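Side-chain contact in peptide ABC transporter, peptide-binding protein (Enterococcus faecalis, PDB 3O6P), which probably binds peptides for uptake by an ABC transporter, this chain being one part of the longer protein: residues 34-37 with 38-42. Numbering follows the deposited sequence. Where two conformers were deposited one is given.
Sequences DRKA and LVESI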
ATOM      1  N   ASP A  34      -4.292 -11.826   5.794  1.00 12.79           N
ATOM      2  CA  ASP A  34      -5.734 -11.893   6.072  1.00 13.06           C
ATOM      3  C   ASP A  34      -6.121 -10.609   6.789  1.00 13.08           C
ATOM      4  O   ASP A  34      -6.015 -10.525   8.008  1.00 14.26           O
ATOM      5  CB  ASP A  34      -6.013 -13.136   6.922  1.00 13.93           C
ATOM      6  CG  ASP A  34      -7.489 -13.396   7.166  1.00 15.17           C
ATOM      7  OD1 ASP A  34      -8.343 -12.523   6.858  1.00 18.01           O
ATOM      8  OD2 ASP A  34      -7.795 -14.506   7.701  1.00 15.88           O
ATOM      9  N   ARG A  35      -6.563  -9.614   6.022  1.00 12.84           N
ATOM     10  CA  ARG A  35      -6.920  -8.298   6.572  1.00 13.94           C
ATOM     11  C   ARG A  35      -8.111  -8.388   7.537  1.00 14.18           C
ATOM     12  O   ARG A  35      -8.190  -7.612   8.509  1.00 14.07           O
ATOM     13  CB  ARG A  35      -7.340  -7.317   5.455  1.00 13.89           C
ATOM     14  CG  ARG A  35      -6.436  -7.141   4.209  1.00 17.69           C
ATOM     15  CD  ARG A  35      -5.094  -6.685   4.577  1.00 17.71           C
ATOM     16  NE  ARG A  35      -4.294  -6.134   3.457  1.00 14.43           N
ATOM     17  CZ  ARG A  35      -3.872  -6.811   2.377  1.00 12.08           C
ATOM     18  NH1 ARG A  35      -4.202  -8.091   2.163  1.00 14.35           N
ATOM     19  NH2 ARG A  35      -3.088  -6.212   1.494  1.00 12.88           N
ATOM     20  N   LYS A  36      -9.050  -9.292   7.253  1.00 14.80           N
ATOM     21  CA  LYS A  36     -10.202  -9.483   8.139  1.00 16.12           C
ATOM     22  C   LYS A  36      -9.724  -9.939   9.536  1.00 16.17           C
ATOM     23  O   LYS A  36     -10.115  -9.379  10.561  1.00 16.02           O
ATOM     24  CB  LYS A  36     -11.186 -10.498   7.530  1.00 16.72           C
ATOM     25  CG  LYS A  36     -12.502 -10.614   8.300  1.00 20.75           C
ATOM     26  CD  LYS A  36     -13.436 -11.650   7.660  1.00 28.78           C
ATOM     27  CE  LYS A  36     -14.807 -11.663   8.347  1.00 33.14           C
ATOM     28  NZ  LYS A  36     -15.608 -10.408   8.112  1.00 37.23           N
ATOM     29  N   ALA A  37      -8.858 -10.936   9.576  1.00 17.01           N
ATOM     30  CA  ALA A  37      -8.301 -11.390  10.856  1.00 16.95           C
ATOM     31  C   ALA A  37      -7.518 -10.262  11.533  1.00 17.34           C
ATOM     32  O   ALA A  37      -7.573 -10.090  12.772  1.00 19.41           O
ATOM     33  CB  ALA A  37      -7.381 -12.621  10.625  1.00 17.58           C
ATOM     34  N   LEU A  38      -6.752  -9.513  10.744  1.00 15.96           N
ATOM     35  CA  LEU A  38      -5.954  -8.440  11.313  1.00 16.27           C
ATOM     36  C   LEU A  38      -6.879  -7.460  12.021  1.00 16.64           C
ATOM     37  O   LEU A  38      -6.646  -7.105  13.177  1.00 17.16           O
ATOM     38  CB  LEU A  38      -5.121  -7.716  10.240  1.00 15.92           C
ATOM     39  CG  LEU A  38      -4.356  -6.440  10.653  1.00 16.37           C
ATOM     40  CD1 LEU A  38      -3.308  -6.690  11.770  1.00 17.25           C
ATOM     41  CD2 LEU A  38      -3.699  -5.832   9.403  1.00 15.64           C
ATOM     42  N   VAL A  39      -7.928  -7.019  11.339  1.00 16.80           N
ATOM     43  CA  VAL A  39      -8.776  -6.002  11.969  1.00 17.70           C
ATOM     44  C   VAL A  39      -9.699  -6.511  13.064  1.00 19.00           C
ATOM     45  O   VAL A  39      -9.892  -5.820  14.066  1.00 19.47           O
ATOM     46  CB  VAL A  39      -9.552  -5.107  10.963  1.00 17.68           C
ATOM     47  CG1 VAL A  39      -8.565  -4.392  10.043  1.00 17.57           C
ATOM     48  CG2 VAL A  39     -10.560  -5.913  10.183  1.00 17.11           C
ATOM     49  N   GLU A  40     -10.160  -7.755  12.918  0.50 19.38           N
ATOM     50  CA  GLU A  40     -11.159  -8.332  13.825  0.50 20.93           C
ATOM     51  C   GLU A  40     -10.610  -9.089  15.036  0.50 21.49           C
ATOM     52  O   GLU A  40     -11.245  -9.072  16.110  0.50 21.76           O
ATOM     53  CB  GLU A  40     -12.172  -9.175  13.039  0.50 20.95           C
ATOM     54  CG  GLU A  40     -13.055  -8.307  12.115  0.50 21.97           C
ATOM     55  CD  GLU A  40     -14.070  -9.114  11.307  0.50 24.19           C
ATOM     56  OE1 GLU A  40     -14.737  -8.533  10.409  0.50 24.59           O
ATOM     57  OE2 GLU A  40     -14.200 -10.325  11.573  0.50 25.78           O
ATOM     58  N   SER A  41      -9.452  -9.739  14.875  0.70 21.85           N
ATOM     59  CA  SER A  41      -8.876 -10.554  15.936  0.70 22.45           C
ATOM     60  C   SER A  41      -7.646  -9.881  16.529  0.70 22.00           C
ATOM     61  O   SER A  41      -7.450  -9.887  17.742  0.70 22.90           O
ATOM     62  CB  SER A  41      -8.526 -11.938  15.391  0.70 23.03           C
ATOM     63  OG  SER A  41      -7.946 -12.689  16.423  0.70 26.36           O
ATOM     64  N   ILE A  42      -6.829  -9.274  15.678  1.00 20.78           N
ATOM     65  CA  ILE A  42      -5.566  -8.713  16.133  1.00 20.64           C
ATOM     66  C   ILE A  42      -5.765  -7.320  16.711  1.00 20.06           C
ATOM     67  O   ILE A  42      -5.400  -7.077  17.871  1.00 21.73           O
ATOM     68  CB  ILE A  42      -4.487  -8.709  15.022  1.00 20.30           C
ATOM     69  CG1 ILE A  42      -4.287 -10.128  14.450  1.00 21.64           C
ATOM     70  CG2 ILE A  42      -3.171  -8.104  15.539  1.00 20.93           C
ATOM     71  CD1 ILE A  42      -3.666 -11.126  15.413  1.00 22.44           C
TER
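Asp34 and Leu38 open the first turn of helix 35-43, with Leu38 N bonded to Asp34 O at 3.0 Å. Asp34 is the N-cap. Asp34 OD1 accepts from Ala37 N at 3.2 Å, a nearly straight bond (169°) that meets the carboxylate from above its plane. Arg35 O accepts from Val39 N, and both methyls of Val39 lie against this oxygen, Val39 CG2 at 3.4 Å from Arg35 O. The guanidinium of Arg35 turns to other partners, Ser30 OG and Pro224 O. Lys36 carries the main side-chain contact. Its CG stands anti to the backbone N (chi1 -172°) and the chain runs straight until a bend at the last torsion (68°). In the Glu40 conformer given, one of two, Lys36 NZ then reaches Glu40 OE1, 3.1 Å away, on the syn side and somewhat out of the carboxylate plane. In that conformer this is an i to i+4 salt bridge on the exposed face of the helix. Ala37 O is gripped twice, by Ser41 N at 2.8 Å and by Ile42 N at 3.1 Å. The second bond marks a wider, pi-type turn. This N-capped helix belongs to the region matching the middle part of family 5 extracellular solute-binding proteins. Leu38, Ala37 and Ile42 touch Phe117 of helix 109-125, while Leu38 and Val39 rest on Phe226 of strand 223-228. The helix is thus packed against both, with Lys36 and Glu40 at its surface.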